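Long-range contact in MmoQ Response regulator (Methylococcus capsulatus, PDB 3LJX), which probably makes cyclic di-GMP from two GTP as a whole response regulator, of which this chain is the piece carrying the HDOD domain: residues I43-A57 with L77-L90. Numbering follows the deposited sequence.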
loop_
_atom_site.group_PDB
_atom_site.type_symbol
_atom_site.label_atom_id
_atom_site.label_comp_id
_atom_site.label_asym_id
_atom_site.label_seq_id
_atom_site.Cartn_x
_atom_site.Cartn_y
_atom_site.Cartn_z
ATOM N N ILE A 43 -2.644 -1.114 13.303
ATOM C CA ILE A 43 -2.927 -0.001 12.398
ATOM C C ILE A 43 -2.341 -0.287 11.018
ATOM O O ILE A 43 -2.918 0.083 9.992
ATOM C CB ILE A 43 -2.341 1.320 12.927
ATOM C CG1 ILE A 43 -3.206 1.872 14.065
ATOM C CG2 ILE A 43 -2.233 2.357 11.816
ATOM C CD1 ILE A 43 -2.615 3.087 14.754
ATOM N N GLN A 44 -1.191 -0.956 10.989
ATOM C CA GLN A 44 -0.527 -1.147 9.714
ATOM C C GLN A 44 -1.174 -2.266 8.894
ATOM O O GLN A 44 -0.659 -2.631 7.845
ATOM C CB GLN A 44 0.972 -1.374 9.884
ATOM C CG GLN A 44 1.313 -2.731 10.446
ATOM C CD GLN A 44 2.805 -2.959 10.478
ATOM O OE1 GLN A 44 3.585 -2.019 10.299
ATOM N NE2 GLN A 44 3.216 -4.211 10.699
ATOM N N THR A 45 -2.300 -2.803 9.361
ATOM C CA THR A 45 -3.099 -3.684 8.509
ATOM C C THR A 45 -4.054 -2.855 7.639
ATOM O O THR A 45 -4.722 -3.395 6.747
ATOM C CB THR A 45 -3.936 -4.714 9.300
ATOM O OG1 THR A 45 -4.863 -4.032 10.158
ATOM C CG2 THR A 45 -3.044 -5.630 10.119
ATOM N N ASP A 46 -4.121 -1.549 7.898
ATOM C CA ASP A 46 -5.039 -0.684 7.154
ATOM C C ASP A 46 -4.318 0.366 6.302
ATOM O O ASP A 46 -3.667 1.272 6.832
ATOM C CB ASP A 46 -6.029 0.005 8.093
ATOM C CG ASP A 46 -6.981 0.917 7.347
ATOM O OD1 ASP A 46 -7.730 0.410 6.479
ATOM O OD2 ASP A 46 -6.980 2.138 7.619
ATOM N N PRO A 47 -4.435 0.242 4.972
ATOM C CA PRO A 47 -3.799 1.190 4.049
ATOM C C PRO A 47 -4.242 2.641 4.295
ATOM O O PRO A 47 -3.373 3.517 4.344
ATOM C CB PRO A 47 -4.257 0.706 2.670
ATOM C CG PRO A 47 -4.563 -0.765 2.857
ATOM C CD PRO A 47 -5.071 -0.893 4.274
ATOM N N ALA A 48 -5.543 2.900 4.462
ATOM C CA ALA A 48 -6.007 4.281 4.669
ATOM C C ALA A 48 -5.346 4.944 5.887
ATOM O O ALA A 48 -4.685 5.983 5.758
ATOM C CB ALA A 48 -7.543 4.351 4.790
ATOM N N LEU A 49 -5.518 4.347 7.066
ATOM C CA LEU A 49 -5.025 4.974 8.295
ATOM C C LEU A 49 -3.502 5.053 8.303
ATOM O O LEU A 49 -2.922 6.015 8.812
ATOM C CB LEU A 49 -5.537 4.245 9.543
ATOM C CG LEU A 49 -5.202 4.919 10.881
ATOM C CD1 LEU A 49 -5.625 6.408 10.923
ATOM C CD2 LEU A 49 -5.837 4.150 12.006
ATOM N N THR A 50 -2.858 4.045 7.716
ATOM C CA THR A 50 -1.399 4.036 7.603
ATOM C C THR A 50 -0.861 5.198 6.765
ATOM O O THR A 50 0.101 5.872 7.152
ATOM C CB THR A 50 -0.909 2.723 7.023
ATOM O OG1 THR A 50 -1.181 1.676 7.967
ATOM C CG2 THR A 50 0.567 2.811 6.767
ATOM N N GLY A 51 -1.489 5.430 5.616
ATOM C CA GLY A 51 -1.177 6.593 4.801
ATOM C C GLY A 51 -1.319 7.923 5.538
ATOM O O GLY A 51 -0.393 8.741 5.506
ATOM N N ARG A 52 -2.465 8.148 6.191
ATOM C CA ARG A 52 -2.725 9.396 6.921
ATOM C C ARG A 52 -1.634 9.649 7.941
ATOM O O ARG A 52 -1.135 10.759 8.069
ATOM C CB ARG A 52 -4.061 9.339 7.675
ATOM C CG ARG A 52 -5.302 9.686 6.871
ATOM C CD ARG A 52 -6.537 9.830 7.795
ATOM N NE ARG A 52 -6.577 11.125 8.483
ATOM C CZ ARG A 52 -7.587 11.542 9.245
ATOM N NH1 ARG A 52 -8.651 10.767 9.429
ATOM N NH2 ARG A 52 -7.535 12.734 9.824
ATOM N N ILE A 53 -1.283 8.598 8.678
ATOM C CA ILE A 53 -0.255 8.701 9.708
ATOM C C ILE A 53 1.112 9.052 9.119
ATOM O O ILE A 53 1.784 9.948 9.611
ATOM C CB ILE A 53 -0.192 7.419 10.569
ATOM C CG1 ILE A 53 -1.451 7.342 11.438
ATOM C CG2 ILE A 53 1.069 7.418 11.449
ATOM C CD1 ILE A 53 -1.739 5.972 11.993
ATOM N N LEU A 54 1.511 8.369 8.052
ATOM C CA LEU A 54 2.791 8.665 7.412
ATOM C C LEU A 54 2.797 10.100 6.917
ATOM O O LEU A 54 3.784 10.819 7.039
ATOM C CB LEU A 54 3.040 7.727 6.228
ATOM C CG LEU A 54 3.317 6.268 6.567
ATOM C CD1 LEU A 54 3.610 5.484 5.293
ATOM C CD2 LEU A 54 4.461 6.144 7.584
ATOM N N ARG A 55 1.676 10.509 6.355
ATOM C CA ARG A 55 1.579 11.831 5.773
ATOM C C ARG A 55 1.687 12.915 6.848
ATOM O O ARG A 55 2.332 13.961 6.658
ATOM C CB ARG A 55 0.253 11.945 5.048
ATOM C CG ARG A 55 -0.059 13.330 4.563
ATOM C CD ARG A 55 -1.256 13.281 3.651
ATOM N NE ARG A 55 -1.864 14.590 3.522
ATOM C CZ ARG A 55 -2.968 14.959 4.156
ATOM N NH1 ARG A 55 -3.597 14.104 4.959
ATOM N NH2 ARG A 55 -3.444 16.184 3.977
ATOM N N PHE A 56 1.039 12.663 7.977
ATOM C CA PHE A 56 1.109 13.582 9.096
ATOM C C PHE A 56 2.560 13.657 9.569
ATOM O O PHE A 56 3.110 14.746 9.741
ATOM C CB PHE A 56 0.182 13.107 10.225
ATOM C CG PHE A 56 0.355 13.854 11.519
ATOM C CD1 PHE A 56 1.060 13.289 12.574
ATOM C CD2 PHE A 56 -0.209 15.112 11.692
ATOM C CE1 PHE A 56 1.209 13.969 13.778
ATOM C CE2 PHE A 56 -0.060 15.802 12.899
ATOM C CZ PHE A 56 0.653 15.229 13.938
ATOM N N ALA A 57 3.179 12.491 9.745
ATOM C CA ALA A 57 4.523 12.410 10.327
ATOM C C ALA A 57 5.566 12.973 9.391
ATOM O O ALA A 57 6.634 13.379 9.837
ATOM C CB ALA A 57 4.880 10.951 10.673
ATOM N N LEU A 77 8.523 8.973 16.329
ATOM C CA LEU A 77 8.827 10.331 15.902
ATOM C C LEU A 77 7.875 11.380 16.491
ATOM O O LEU A 77 8.330 12.338 17.110
ATOM C CB LEU A 77 8.845 10.424 14.375
ATOM C CG LEU A 77 9.121 11.818 13.814
ATOM C CD1 LEU A 77 10.554 12.229 14.144
ATOM C CD2 LEU A 77 8.884 11.840 12.312
ATOM N N VAL A 78 6.564 11.202 16.303
ATOM C CA VAL A 78 5.592 12.217 16.723
ATOM C C VAL A 78 4.907 11.937 18.081
ATOM O O VAL A 78 4.284 12.822 18.662
ATOM C CB VAL A 78 4.513 12.473 15.633
ATOM C CG1 VAL A 78 5.161 12.961 14.353
ATOM C CG2 VAL A 78 3.693 11.225 15.376
ATOM N N GLY A 79 5.053 10.718 18.585
ATOM C CA GLY A 79 4.531 10.361 19.889
ATOM C C GLY A 79 3.308 9.479 19.743
ATOM O O GLY A 79 2.540 9.617 18.776
ATOM N N LEU A 80 3.132 8.564 20.692
ATOM C CA LEU A 80 1.944 7.704 20.727
ATOM C C LEU A 80 0.613 8.480 20.853
ATOM O O LEU A 80 -0.381 8.113 20.223
ATOM C CB LEU A 80 2.058 6.662 21.854
ATOM C CG LEU A 80 0.800 5.822 22.155
ATOM C CD1 LEU A 80 0.258 5.113 20.919
ATOM C CD2 LEU A 80 1.088 4.802 23.226
ATOM N N PRO A 81 0.581 9.548 21.675
ATOM C CA PRO A 81 -0.685 10.293 21.779
ATOM C C PRO A 81 -1.176 10.842 20.428
ATOM O O PRO A 81 -2.372 10.706 20.110
ATOM C CB PRO A 81 -0.346 11.438 22.743
ATOM C CG PRO A 81 0.779 10.880 23.607
ATOM C CD PRO A 81 1.583 9.995 22.667
ATOM N N ALA A 82 -0.284 11.449 19.640
ATOM C CA ALA A 82 -0.704 11.989 18.348
ATOM C C ALA A 82 -1.200 10.873 17.426
ATOM O O ALA A 82 -2.248 11.002 16.799
ATOM C CB ALA A 82 0.421 12.781 17.689
ATOM N N VAL A 83 -0.464 9.765 17.362
ATOM C CA VAL A 83 -0.868 8.677 16.491
ATOM C C VAL A 83 -2.204 8.108 16.967
ATOM O O VAL A 83 -3.067 7.746 16.152
ATOM C CB VAL A 83 0.213 7.583 16.407
ATOM C CG1 VAL A 83 -0.363 6.290 15.833
ATOM C CG2 VAL A 83 1.402 8.094 15.585
ATOM N N ARG A 84 -2.383 8.054 18.285
ATOM C CA ARG A 84 -3.634 7.565 18.856
ATOM C C ARG A 84 -4.831 8.409 18.396
ATOM O O ARG A 84 -5.898 7.873 18.069
ATOM C CB ARG A 84 -3.560 7.521 20.380
ATOM C CG ARG A 84 -4.762 6.839 21.009
ATOM C CD ARG A 84 -4.941 7.251 22.457
ATOM N NE ARG A 84 -4.537 6.200 23.376
ATOM C CZ ARG A 84 -3.410 6.220 24.075
ATOM N NH1 ARG A 84 -2.574 7.254 23.963
ATOM N NH2 ARG A 84 -3.128 5.210 24.892
ATOM N N GLN A 85 -4.650 9.726 18.350
ATOM C CA GLN A 85 -5.686 10.618 17.823
ATOM C C GLN A 85 -6.171 10.186 16.428
ATOM O O GLN A 85 -7.368 10.228 16.141
ATOM C CB GLN A 85 -5.181 12.066 17.779
ATOM C CG GLN A 85 -4.995 12.694 19.157
ATOM C CD GLN A 85 -6.316 12.955 19.844
ATOM O OE1 GLN A 85 -7.231 13.521 19.242
ATOM N NE2 GLN A 85 -6.428 12.546 21.109
ATOM N N PHE A 86 -5.245 9.793 15.555
ATOM C CA PHE A 86 -5.627 9.377 14.210
ATOM C C PHE A 86 -6.423 8.083 14.274
ATOM O O PHE A 86 -7.418 7.909 13.549
ATOM C CB PHE A 86 -4.395 9.211 13.320
ATOM C CG PHE A 86 -3.886 10.507 12.775
ATOM C CD1 PHE A 86 -4.400 11.025 11.598
ATOM C CD2 PHE A 86 -2.919 11.232 13.458
ATOM C CE1 PHE A 86 -3.944 12.239 11.095
ATOM C CE2 PHE A 86 -2.462 12.451 12.968
ATOM C CZ PHE A 86 -2.977 12.957 11.784
ATOM N N ALA A 87 -5.984 7.178 15.147
ATOM C CA ALA A 87 -6.704 5.923 15.377
ATOM C C ALA A 87 -8.125 6.143 15.925
ATOM O O ALA A 87 -9.077 5.505 15.469
ATOM C CB ALA A 87 -5.904 4.998 16.281
ATOM N N LEU A 88 -8.273 7.062 16.880
ATOM C CA LEU A 88 -9.591 7.357 17.444
ATOM C C LEU A 88 -10.450 8.091 16.433
ATOM O O LEU A 88 -11.666 8.170 16.591
ATOM C CB LEU A 88 -9.474 8.219 18.703
ATOM C CG LEU A 88 -8.747 7.623 19.907
ATOM C CD1 LEU A 88 -8.408 8.720 20.910
ATOM C CD2 LEU A 88 -9.569 6.516 20.553
ATOM N N SER A 89 -9.834 8.647 15.395
ATOM C CA SER A 89 -10.615 9.437 14.443
ATOM C C SER A 89 -11.533 8.551 13.604
ATOM O O SER A 89 -12.501 9.034 13.032
ATOM C CB SER A 89 -9.725 10.300 13.544
ATOM O OG SER A 89 -9.106 9.507 12.551
ATOM N N LEU A 90 -11.240 7.256 13.535
ATOM C CA LEU A 90 -12.103 6.344 12.785
ATOM C C LEU A 90 -13.536 6.357 13.337
ATOM O O LEU A 90 -14.490 6.116 12.595
ATOM C CB LEU A 90 -11.539 4.918 12.770
ATOM C CG LEU A 90 -10.140 4.742 12.180
ATOM C CD1 LEU A 90 -9.694 3.317 12.369
ATOM C CD2 LEU A 90 -10.085 5.150 10.708
#
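Phe-86 enters helix 47-57 as a knob into a hole formed by Leu-49, Arg-52, Ile-53 and Phe-56, joining two helices of the all-helical HDOD domain. Helix 80-88 runs roughly antiparallel to helix 47-57, at 142°, the axes of the two segments coming within 10.3 Å at their closest. With its CG anti to the carbonyl carbon (chi1 -81°), Phe-86 brings the far rim of its ring over one face of Phe-56, CE2 standing 3.4 Å above that plane. The two rings are tilted 55° to each other, their centroids 4.8 Å apart. Phe-56 suits this place because its ring spans outward: CG anti to the backbone N carries CE1 to Val-78 CG2, which meets the ring edge, and to Ala-82, whose small methyl leaves room for it. At the CD1-CE1 edge of Phe-86, Arg-52, in the conformer modelled here, lays a guanidinium face against the ring, NE 3.8 Å from CD1 of Phe-86, while a salt bridge to Asp-13 engages its charge. Without the Phe-86 ring, as with an alanine here, the hole between Leu-49, Arg-52, Ile-53 and Phe-56 would probably stand unfilled and the Phe-56 ring be set free to turn. Deeper in, branched aliphatics fill the interface: Ile-53 CD1 and Ile-43 CD1 both reach Val-83 CG1, and Ala-87 is small enough to let Ile-43 CD1 within 4.1 Å of its CB. Leu-49 uses both branches: CD1 rests against Phe-86 O at 3.5 Å, and CD2 meets Leu-90 CD1 at 4.0 Å.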